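Local coordinates for 35 kDa hemin binding protein (Porphyromonas gingivalis, PDB 5Y1A) that probably binds hemin, joins a thioredoxin domain to an immunoglobulin-like beta-sandwich domain, and is probably a cargo of the type IX secretion system, at residues Gly54-Leu65 against Ile124-Met135; Ala143-Lys153 against Ile264-Glu275. All blocks are in the same frame, centred on the assembly; numbering follows the deposited sequence.

Interaction 1: Gly54-Leu65 against Ile124-Met135; sequences GKERIAKAIEML and IGAPIAIKNKIM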
loop_
_atom_site.group_PDB
_atom_site.type_symbol
_atom_site.label_atom_id
_atom_site.label_comp_id
_atom_site.label_asym_id
_atom_site.label_seq_id
_atom_site.Cartn_x
_atom_site.Cartn_y
_atom_site.Cartn_z
ATOM N N GLY A 54 20.914 -1.400 5.354
ATOM C CA GLY A 54 19.831 -1.987 6.141
ATOM C C GLY A 54 18.844 -2.743 5.291
ATOM O O GLY A 54 18.467 -3.875 5.631
ATOM N N LYS A 55 18.419 -2.128 4.182
ATOM C CA LYS A 55 17.481 -2.740 3.253
ATOM C C LYS A 55 18.047 -4.071 2.745
ATOM O O LYS A 55 17.350 -5.099 2.748
ATOM C CB LYS A 55 17.193 -1.762 2.099
ATOM C CG LYS A 55 16.401 -2.325 0.921
ATOM C CD LYS A 55 16.400 -1.298 -0.224
ATOM C CE LYS A 55 15.591 -1.775 -1.458
ATOM N NZ LYS A 55 16.027 -3.130 -2.026
ATOM N N GLU A 56 19.311 -4.072 2.344
ATOM C CA GLU A 56 19.861 -5.285 1.744
ATOM C C GLU A 56 20.123 -6.378 2.762
ATOM O O GLU A 56 20.013 -7.565 2.438
ATOM C CB GLU A 56 21.086 -4.979 0.890
ATOM C CG GLU A 56 20.786 -4.073 -0.317
ATOM C CD GLU A 56 19.503 -4.432 -1.102
ATOM O OE1 GLU A 56 19.158 -5.629 -1.269
ATOM O OE2 GLU A 56 18.846 -3.487 -1.586
ATOM N N ARG A 57 20.467 -5.995 3.989
ATOM C CA ARG A 57 20.606 -7.004 5.061
ATOM C C ARG A 57 19.282 -7.709 5.322
ATOM O O ARG A 57 19.251 -8.918 5.476
ATOM C CB ARG A 57 21.219 -6.436 6.346
ATOM C CG ARG A 57 22.678 -5.993 6.184
ATOM C CD ARG A 57 23.350 -5.829 7.523
ATOM N NE ARG A 57 22.707 -4.807 8.378
ATOM C CZ ARG A 57 22.855 -3.491 8.232
ATOM N NH1 ARG A 57 23.608 -2.996 7.240
ATOM N NH2 ARG A 57 22.243 -2.663 9.082
ATOM N N ILE A 58 18.175 -6.957 5.354
ATOM C CA ILE A 58 16.868 -7.594 5.538
ATOM C C ILE A 58 16.508 -8.487 4.345
ATOM O O ILE A 58 15.963 -9.575 4.538
ATOM C CB ILE A 58 15.729 -6.584 5.809
ATOM C CG1 ILE A 58 16.066 -5.713 7.033
ATOM C CG2 ILE A 58 14.377 -7.334 5.975
ATOM C CD1 ILE A 58 15.050 -4.550 7.299
ATOM N N ALA A 59 16.832 -8.041 3.127
ATOM C CA ALA A 59 16.528 -8.840 1.925
ATOM C C ALA A 59 17.279 -10.165 1.999
ATOM O O ALA A 59 16.720 -11.227 1.682
ATOM C CB ALA A 59 16.887 -8.070 0.669
ATOM N N LYS A 60 18.540 -10.104 2.422
ATOM C CA LYS A 60 19.356 -11.313 2.571
ATOM C C LYS A 60 18.736 -12.245 3.613
ATOM O O LYS A 60 18.592 -13.440 3.360
ATOM C CB LYS A 60 20.805 -10.952 2.939
ATOM C CG LYS A 60 21.819 -12.107 2.880
ATOM C CD LYS A 60 21.633 -12.988 1.654
ATOM C CE LYS A 60 22.965 -13.319 0.968
ATOM N NZ LYS A 60 22.831 -14.350 -0.108
ATOM N N ALA A 61 18.335 -11.683 4.758
ATOM C CA ALA A 61 17.728 -12.462 5.843
ATOM C C ALA A 61 16.515 -13.231 5.334
ATOM O O ALA A 61 16.328 -14.409 5.657
ATOM C CB ALA A 61 17.324 -11.536 6.987
ATOM N N ILE A 62 15.677 -12.549 4.546
ATOM C CA ILE A 62 14.484 -13.163 3.972
ATOM C C ILE A 62 14.870 -14.336 3.072
ATOM O O ILE A 62 14.253 -15.388 3.136
ATOM C CB ILE A 62 13.597 -12.119 3.275
ATOM C CG1 ILE A 62 13.052 -11.167 4.361
ATOM C CG2 ILE A 62 12.438 -12.786 2.450
ATOM C CD1 ILE A 62 12.178 -10.039 3.864
ATOM N N GLU A 63 15.904 -14.155 2.267
ATOM C CA GLU A 63 16.328 -15.221 1.364
ATOM C C GLU A 63 16.972 -16.403 2.096
ATOM O O GLU A 63 17.216 -17.448 1.484
ATOM C CB GLU A 63 17.228 -14.661 0.265
ATOM C CG GLU A 63 16.482 -13.771 -0.754
ATOM C CD GLU A 63 15.165 -14.372 -1.235
ATOM O OE1 GLU A 63 14.112 -13.715 -1.071
ATOM O OE2 GLU A 63 15.181 -15.512 -1.759
ATOM N N MET A 64 17.215 -16.235 3.400
ATOM C CA MET A 64 17.756 -17.299 4.273
ATOM C C MET A 64 16.646 -18.148 4.883
ATOM O O MET A 64 16.910 -19.225 5.415
ATOM C CB MET A 64 18.618 -16.711 5.386
ATOM C CG MET A 64 19.979 -16.144 4.968
ATOM S SD MET A 64 20.898 -15.484 6.376
ATOM C CE MET A 64 21.731 -16.972 6.976
ATOM N N LEU A 65 15.404 -17.667 4.802
ATOM C CA LEU A 65 14.267 -18.389 5.345
ATOM C C LEU A 65 13.915 -19.597 4.485
ATOM O O LEU A 65 14.039 -19.552 3.256
ATOM C CB LEU A 65 13.027 -17.476 5.414
ATOM C CG LEU A 65 13.098 -16.228 6.291
ATOM C CD1 LEU A 65 11.897 -15.335 5.974
ATOM C CD2 LEU A 65 13.083 -16.646 7.767
ATOM N N ILE A 124 18.992 -3.497 13.143
ATOM C CA ILE A 124 19.046 -4.354 11.961
ATOM C C ILE A 124 20.489 -4.892 11.935
ATOM O O ILE A 124 21.422 -4.179 11.543
ATOM C CB ILE A 124 18.756 -3.577 10.668
ATOM C CG1 ILE A 124 17.348 -2.945 10.709
ATOM C CG2 ILE A 124 18.903 -4.495 9.424
ATOM C CD1 ILE A 124 17.104 -1.916 9.554
ATOM N N GLY A 125 20.663 -6.125 12.410
ATOM C CA GLY A 125 22.018 -6.703 12.571
ATOM C C GLY A 125 22.476 -7.399 11.302
ATOM O O GLY A 125 22.063 -7.051 10.188
ATOM N N ALA A 126 23.323 -8.409 11.461
ATOM C CA ALA A 126 23.644 -9.276 10.330
ATOM C C ALA A 126 22.392 -10.001 9.838
ATOM O O ALA A 126 21.432 -10.178 10.596
ATOM C CB ALA A 126 24.740 -10.292 10.720
ATOM N N PRO A 127 22.380 -10.428 8.560
ATOM C CA PRO A 127 21.225 -11.165 8.056
ATOM C C PRO A 127 20.759 -12.314 8.957
ATOM O O PRO A 127 19.560 -12.494 9.120
ATOM C CB PRO A 127 21.720 -11.701 6.704
ATOM C CG PRO A 127 22.642 -10.609 6.238
ATOM C CD PRO A 127 23.399 -10.231 7.509
ATOM N N ILE A 128 21.678 -13.071 9.566
ATOM C CA ILE A 128 21.226 -14.161 10.450
ATOM C C ILE A 128 20.479 -13.639 11.702
ATOM O O ILE A 128 19.510 -14.246 12.141
ATOM C CB ILE A 128 22.370 -15.151 10.860
ATOM C CG1 ILE A 128 21.776 -16.376 11.581
ATOM C CG2 ILE A 128 23.424 -14.458 11.736
ATOM C CD1 ILE A 128 20.875 -17.230 10.708
ATOM N N ALA A 129 20.920 -12.506 12.236
ATOM C CA ALA A 129 20.291 -11.920 13.428
ATOM C C ALA A 129 18.904 -11.407 13.044
ATOM O O ALA A 129 17.936 -11.597 13.784
ATOM C CB ALA A 129 21.146 -10.818 13.981
ATOM N N ILE A 130 18.808 -10.781 11.875
ATOM C CA ILE A 130 17.504 -10.386 11.335
ATOM C C ILE A 130 16.604 -11.610 11.134
ATOM O O ILE A 130 15.434 -11.598 11.526
ATOM C CB ILE A 130 17.639 -9.605 10.006
ATOM C CG1 ILE A 130 18.540 -8.371 10.172
ATOM C CG2 ILE A 130 16.239 -9.288 9.448
ATOM C CD1 ILE A 130 19.057 -7.811 8.819
ATOM N N LYS A 131 17.141 -12.673 10.528
ATOM C CA LYS A 131 16.356 -13.890 10.331
ATOM C C LYS A 131 15.784 -14.418 11.660
ATOM O O LYS A 131 14.609 -14.789 11.740
ATOM C CB LYS A 131 17.214 -14.975 9.674
ATOM C CG LYS A 131 16.380 -16.123 9.147
ATOM C CD LYS A 131 17.181 -17.380 8.984
ATOM C CE LYS A 131 16.233 -18.568 8.929
ATOM N NZ LYS A 131 16.971 -19.819 9.295
ATOM N N ASN A 132 16.620 -14.434 12.693
ATOM C CA ASN A 132 16.204 -14.900 14.016
ATOM C C ASN A 132 15.073 -14.055 14.613
ATOM O O ASN A 132 14.126 -14.605 15.198
ATOM C CB ASN A 132 17.388 -14.967 14.978
ATOM C CG ASN A 132 18.370 -16.132 14.656
ATOM O OD1 ASN A 132 19.481 -16.152 15.160
ATOM N ND2 ASN A 132 17.958 -17.064 13.816
ATOM N N LYS A 133 15.151 -12.738 14.430
ATOM C CA LYS A 133 14.062 -11.829 14.853
ATOM C C LYS A 133 12.775 -12.137 14.091
ATOM O O LYS A 133 11.686 -12.187 14.696
ATOM C CB LYS A 133 14.463 -10.353 14.662
ATOM C CG LYS A 133 15.190 -9.700 15.854
ATOM C CD LYS A 133 15.447 -8.206 15.574
ATOM C CE LYS A 133 15.843 -7.464 16.822
ATOM N NZ LYS A 133 15.962 -5.988 16.608
ATOM N N ILE A 134 12.890 -12.365 12.776
ATOM C CA ILE A 134 11.732 -12.738 11.952
ATOM C C ILE A 134 11.112 -14.050 12.445
ATOM O O ILE A 134 9.898 -14.157 12.587
ATOM C CB ILE A 134 12.112 -12.872 10.470
ATOM C CG1 ILE A 134 12.518 -11.494 9.899
ATOM C CG2 ILE A 134 10.987 -13.543 9.687
ATOM C CD1 ILE A 134 13.130 -11.542 8.423
ATOM N N MET A 135 11.957 -15.034 12.741
ATOM C CA MET A 135 11.448 -16.334 13.171
ATOM C C MET A 135 10.751 -16.240 14.530
ATOM O O MET A 135 9.768 -16.948 14.781
ATOM C CB MET A 135 12.549 -17.411 13.111
ATOM C CG MET A 135 12.899 -17.809 11.660
ATOM S SD MET A 135 11.572 -18.423 10.607
ATOM C CE MET A 135 10.918 -19.791 11.550
#
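The carbonyl oxygen of I124 is gripped by one guanidinium: R57 NH2 lies 3.0 Å from I124 O with an N-H...O angle of 152°, and R57 NE adds a weak bond. The same NE gives its better bond to the next carbonyl, G125 O, at 3.0 Å. That oxygen lies in the guanidinium plane, although the donor stands above the plane of the carbonyl itself. A bend at chi3 (-61°) turns the head of R57 toward the carbonyls of I124 and G125, while G54 CA lies over one of its faces, toward the rim. The loop that leads into helix 127-135, with A126 at its N-cap position, is thereby tied to helix 54-63.

Beyond this clasp the two helices approach to 7.9 Å between axes and cross at -64°. Small groups meet where they come closest: A61 CB sits 3.2 Å from P127 O and 3.5 Å from I130 CG2, the branch that I130 holds anti to its own backbone N. The other arm of I130 reaches back, its CD1 lying against the R57 carbonyl, while the P127 ring presses on the CB and CG of K60. Farther along, L65 CD2 touches both K131 CG (3.6 Å) and M135 SD (3.7 Å), and the extended K131 chain slides past the leucine in the opposite direction. On the outer side M64 crosses I128 at about a right angle, CE against CD1.

I58, I130 and I134 continue inward to the strands of the thioredoxin sheet, on L40 and F110 among others. The contact thus illustrates a division of labour. Apolar packing brings together two helices on one face of the fold, whereas a single arginine satisfies two successive loop carbonyls and, by using both NE and NH2, probably restricts its own rotation.

Interaction 2: Ala143-Lys153 against Ile264-Glu275; sequences APAEVNLKLTK and INAGQESLDKAE
N265 reaches across to A145 with its amide: ND2 donates to A145 O at 2.8 Å, nearly straight at 168°, with the acceptor in the amide plane. Its chi1 of -146° is unusual, lying away from the staggered positions, and the same nitrogen also bonds to K35 O. Along the middle, side chains of one strand meet backbone of the other. V147 places CG1 between its backbone N and carbonyl carbon, which brings that methyl to 3.5 Å from G267 N. L149 then lays CD1 over the G267 carbonyl group, 3.5 Å from G267 C; the absence of a side chain at G267 leaves room for L149 CD1 and V147 O. L151 CD1 packs on E269 and L271, its CB on A274 CB.

Waters complete the seam. One joins V147 N to A266 O, a second L149 N to E269 OE2, and a third takes K150 NZ and E275 N as donors while giving to L151 O.

At the far end K153 runs fully extended beyond CG over the turn 271-274, ending with NZ 2.8 Å from D272 O; its own backbone N bonds to E275 O, also at 2.8 Å. K150, bent at chi2, directs NZ at E275 OE1 in a salt bridge whose 2.5 Å length is doubtful, since E275 was modelled in two conformers.

The two strands run almost alongside, 14° apart, yet belong to different sheets: 145-153 pairs with 161-169, and 263-270 lies at the edge of the sheet containing 245-252. After the turn the chain crosses to strand 275-276, beside 145-153. L149 and L151 also touch F165 and A163, and L271 touches T245, consistent with a seam between the two sheets of the sandwich.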
loop_
_atom_site.group_PDB
_atom_site.type_symbol
_atom_site.label_atom_id
_atom_site.label_comp_id
_atom_site.label_asym_id
_atom_site.label_seq_id
_atom_site.Cartn_x
_atom_site.Cartn_y
_atom_site.Cartn_z
ATOM N N ALA A 143 -1.599 -18.040 14.465
ATOM C CA ALA A 143 -2.051 -16.729 14.921
ATOM C C ALA A 143 -3.543 -16.810 15.206
ATOM O O ALA A 143 -4.255 -17.622 14.581
ATOM C CB ALA A 143 -1.757 -15.691 13.841
ATOM N N PRO A 144 -4.036 -16.006 16.167
ATOM C CA PRO A 144 -5.455 -15.992 16.524
ATOM C C PRO A 144 -6.331 -15.052 15.676
ATOM O O PRO A 144 -7.446 -14.761 16.061
ATOM C CB PRO A 144 -5.417 -15.520 17.975
ATOM C CG PRO A 144 -4.296 -14.563 17.993
ATOM C CD PRO A 144 -3.242 -15.153 17.088
ATOM N N ALA A 145 -5.812 -14.583 14.541
ATOM C CA ALA A 145 -6.611 -13.810 13.581
ATOM C C ALA A 145 -6.116 -14.088 12.183
ATOM O O ALA A 145 -4.998 -14.598 11.995
ATOM C CB ALA A 145 -6.550 -12.302 13.897
ATOM N N GLU A 146 -6.956 -13.766 11.199
ATOM C CA GLU A 146 -6.579 -13.887 9.800
ATOM C C GLU A 146 -7.243 -12.731 9.072
ATOM O O GLU A 146 -8.335 -12.278 9.462
ATOM C CB GLU A 146 -7.047 -15.241 9.247
ATOM C CG GLU A 146 -7.028 -15.418 7.750
ATOM C CD GLU A 146 -7.717 -16.709 7.353
ATOM O OE1 GLU A 146 -8.929 -16.670 7.014
ATOM O OE2 GLU A 146 -7.037 -17.757 7.412
ATOM N N VAL A 147 -6.575 -12.251 8.028
ATOM C CA VAL A 147 -7.174 -11.230 7.173
ATOM C C VAL A 147 -6.846 -11.519 5.722
ATOM O O VAL A 147 -5.677 -11.761 5.361
ATOM C CB VAL A 147 -6.821 -9.774 7.604
ATOM C CG1 VAL A 147 -5.322 -9.558 7.666
ATOM C CG2 VAL A 147 -7.509 -8.754 6.679
ATOM N N ASN A 148 -7.909 -11.520 4.928
ATOM C CA ASN A 148 -7.875 -11.831 3.503
ATOM C C ASN A 148 -8.245 -10.567 2.742
ATOM O O ASN A 148 -9.080 -9.785 3.202
ATOM C CB ASN A 148 -8.880 -12.944 3.197
ATOM C CG ASN A 148 -8.574 -14.227 3.963
ATOM O OD1 ASN A 148 -7.500 -14.819 3.803
ATOM N ND2 ASN A 148 -9.495 -14.629 4.824
ATOM N N LEU A 149 -7.649 -10.402 1.563
ATOM C CA LEU A 149 -7.827 -9.188 0.775
ATOM C C LEU A 149 -8.373 -9.513 -0.602
ATOM O O LEU A 149 -7.886 -10.444 -1.286
ATOM C CB LEU A 149 -6.472 -8.493 0.603
ATOM C CG LEU A 149 -5.858 -7.691 1.743
ATOM C CD1 LEU A 149 -5.498 -8.574 2.964
ATOM C CD2 LEU A 149 -4.628 -7.000 1.200
ATOM N N LYS A 150 -9.402 -8.763 -0.991
ATOM C CA LYS A 150 -9.884 -8.768 -2.366
ATOM C C LYS A 150 -9.776 -7.340 -2.873
ATOM O O LYS A 150 -10.448 -6.428 -2.368
ATOM C CB LYS A 150 -11.314 -9.323 -2.474
ATOM C CG LYS A 150 -11.956 -9.162 -3.868
ATOM C CD LYS A 150 -11.144 -9.819 -4.985
ATOM C CE LYS A 150 -11.718 -9.385 -6.361
ATOM N NZ LYS A 150 -11.183 -10.170 -7.509
ATOM N N LEU A 151 -8.925 -7.157 -3.869
ATOM C CA LEU A 151 -8.688 -5.835 -4.433
ATOM C C LEU A 151 -9.335 -5.713 -5.798
ATOM O O LEU A 151 -9.430 -6.706 -6.525
ATOM C CB LEU A 151 -7.178 -5.599 -4.606
ATOM C CG LEU A 151 -6.294 -5.826 -3.375
ATOM C CD1 LEU A 151 -4.835 -5.497 -3.732
ATOM C CD2 LEU A 151 -6.785 -4.974 -2.164
ATOM N N THR A 152 -9.710 -4.485 -6.161
ATOM C CA THR A 152 -9.999 -4.175 -7.581
ATOM C C THR A 152 -9.249 -2.907 -7.944
ATOM O O THR A 152 -9.076 -2.013 -7.107
ATOM C CB THR A 152 -11.513 -4.052 -7.928
ATOM O OG1 THR A 152 -12.055 -2.839 -7.376
ATOM C CG2 THR A 152 -12.321 -5.261 -7.441
ATOM N N LYS A 153 -8.781 -2.814 -9.182
ATOM C CA LYS A 153 -8.068 -1.611 -9.598
ATOM C C LYS A 153 -8.890 -0.689 -10.479
ATOM O O LYS A 153 -9.694 -1.155 -11.281
ATOM C CB LYS A 153 -6.750 -1.944 -10.280
ATOM C CG LYS A 153 -6.881 -2.786 -11.516
ATOM C CD LYS A 153 -5.504 -3.034 -12.102
ATOM C CE LYS A 153 -5.639 -3.798 -13.421
ATOM N NZ LYS A 153 -4.290 -4.127 -14.011
ATOM N N ILE A 264 -1.118 -8.859 14.966
ATOM C CA ILE A 264 -1.601 -10.190 15.234
ATOM C C ILE A 264 -1.479 -11.050 13.953
ATOM O O ILE A 264 -0.958 -12.186 14.002
ATOM C CB ILE A 264 -3.044 -10.129 15.745
ATOM C CG1 ILE A 264 -3.097 -9.383 17.087
ATOM C CG2 ILE A 264 -3.627 -11.555 15.919
ATOM C CD1 ILE A 264 -4.502 -8.786 17.410
ATOM N N ASN A 265 -2.008 -10.545 12.837
ATOM C CA ASN A 265 -1.765 -11.194 11.550
ATOM C C ASN A 265 -1.959 -10.212 10.408
ATOM O O ASN A 265 -2.414 -9.083 10.616
ATOM C CB ASN A 265 -2.672 -12.411 11.360
ATOM C CG ASN A 265 -1.995 -13.532 10.575
ATOM O OD1 ASN A 265 -0.924 -13.356 9.960
ATOM N ND2 ASN A 265 -2.618 -14.694 10.591
ATOM N N ALA A 266 -1.590 -10.635 9.204
ATOM C CA ALA A 266 -1.574 -9.720 8.054
ATOM C C ALA A 266 -1.928 -10.491 6.788
ATOM O O ALA A 266 -1.788 -11.717 6.740
ATOM C CB ALA A 266 -0.200 -9.158 7.897
ATOM N N GLY A 267 -2.337 -9.751 5.765
ATOM C CA GLY A 267 -2.552 -10.301 4.427
ATOM C C GLY A 267 -2.066 -9.259 3.420
ATOM O O GLY A 267 -2.019 -8.063 3.717
ATOM N N GLN A 268 -1.695 -9.707 2.224
ATOM C CA GLN A 268 -1.161 -8.781 1.218
ATOM C C GLN A 268 -1.423 -9.313 -0.175
ATOM O O GLN A 268 -1.284 -10.518 -0.432
ATOM C CB GLN A 268 0.346 -8.580 1.407
ATOM C CG GLN A 268 0.967 -7.580 0.446
ATOM C CD GLN A 268 2.442 -7.481 0.648
ATOM O OE1 GLN A 268 2.910 -6.924 1.643
ATOM N NE2 GLN A 268 3.195 -8.046 -0.283
ATOM N N GLU A 269 -1.815 -8.401 -1.071
ATOM C CA GLU A 269 -2.081 -8.772 -2.458
ATOM C C GLU A 269 -1.539 -7.692 -3.395
ATOM O O GLU A 269 -1.402 -6.519 -2.996
ATOM C CB GLU A 269 -3.605 -8.939 -2.691
ATOM C CG GLU A 269 -4.300 -10.091 -1.907
ATOM C CD GLU A 269 -3.781 -11.527 -2.220
ATOM O OE1 GLU A 269 -3.086 -11.753 -3.237
ATOM O OE2 GLU A 269 -4.065 -12.434 -1.414
ATOM N N SER A 270 -1.256 -8.066 -4.646
ATOM C CA SER A 270 -0.816 -7.089 -5.662
ATOM C C SER A 270 -1.987 -6.271 -6.207
ATOM O O SER A 270 -2.969 -6.829 -6.707
ATOM C CB SER A 270 -0.108 -7.797 -6.829
ATOM O OG SER A 270 -0.002 -6.973 -7.979
ATOM N N LEU A 271 -1.854 -4.954 -6.140
ATOM C CA LEU A 271 -2.883 -4.047 -6.646
ATOM C C LEU A 271 -2.817 -3.948 -8.177
ATOM O O LEU A 271 -3.857 -3.993 -8.858
ATOM C CB LEU A 271 -2.789 -2.673 -5.959
ATOM C CG LEU A 271 -3.808 -1.601 -6.411
ATOM C CD1 LEU A 271 -5.276 -2.096 -6.204
ATOM C CD2 LEU A 271 -3.504 -0.283 -5.703
ATOM N N ASP A 272 -1.614 -3.818 -8.735
ATOM C CA ASP A 272 -1.516 -3.726 -10.198
ATOM C C ASP A 272 -1.956 -5.010 -10.924
ATOM O O ASP A 272 -2.390 -4.951 -12.084
ATOM C CB ASP A 272 -0.140 -3.234 -10.653
ATOM C CG ASP A 272 0.963 -4.124 -10.211
ATOM O OD1 ASP A 272 1.191 -4.255 -8.986
ATOM O OD2 ASP A 272 1.643 -4.683 -11.090
ATOM N N LYS A 273 -1.876 -6.142 -10.245
ATOM C CA LYS A 273 -2.339 -7.390 -10.832
ATOM C C LYS A 273 -3.809 -7.670 -10.522
ATOM O O LYS A 273 -4.377 -8.604 -11.068
ATOM C CB LYS A 273 -1.419 -8.532 -10.411
ATOM C CG LYS A 273 0.022 -8.242 -10.850
ATOM C CD LYS A 273 1.043 -9.106 -10.149
ATOM C CE LYS A 273 2.457 -8.745 -10.604
ATOM N NZ LYS A 273 2.993 -7.439 -10.038
ATOM N N ALA A 274 -4.434 -6.837 -9.683
ATOM C CA ALA A 274 -5.823 -7.076 -9.250
ATOM C C ALA A 274 -6.802 -7.037 -10.419
ATOM O O ALA A 274 -6.492 -6.468 -11.472
ATOM C CB ALA A 274 -6.282 -6.035 -8.189
ATOM N N GLU A 275 -7.983 -7.607 -10.186
ATOM C CA GLU A 275 -9.134 -7.493 -11.079
ATOM C C GLU A 275 -9.470 -6.021 -11.355
ATOM O O GLU A 275 -9.429 -5.177 -10.449
ATOM C CB GLU A 275 -10.333 -8.194 -10.442
ATOM C CG GLU A 275 -11.559 -8.364 -11.337
ATOM C CD GLU A 275 -12.781 -8.886 -10.582
ATOM O OE1 GLU A 275 -12.619 -9.453 -9.482
ATOM O OE2 GLU A 275 -13.914 -8.741 -11.098
HETATM O O HOH W 1 -3.900 -13.409 7.781
HETATM O O HOH W 2 -5.547 -12.218 0.857
HETATM O O HOH W 3 -8.412 -9.028 -7.767
HETATM O O HOH W 4 -5.055 -7.412 -13.759
#

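How the interactions relate
The two contacts follow one another along the chain: interaction 1 closes at 135, and interaction 2 opens eight residues later, just after helix 127-138. Their centres are 24 Å apart and their nearest atoms about 10 Å, so they do not touch. Strand 34-44 touches both. Its L40 receives I58 and I134 from interaction 1, while V39 meets A266 and F34 bonds to A143 of interaction 2. Helix packing in the thioredoxin domain and the seam of the beta sandwich thus share one strand as neighbour. A CxxC at a helix start, as in thioredoxins and probably redox-related, lies near G54 of interaction 1 without touching it.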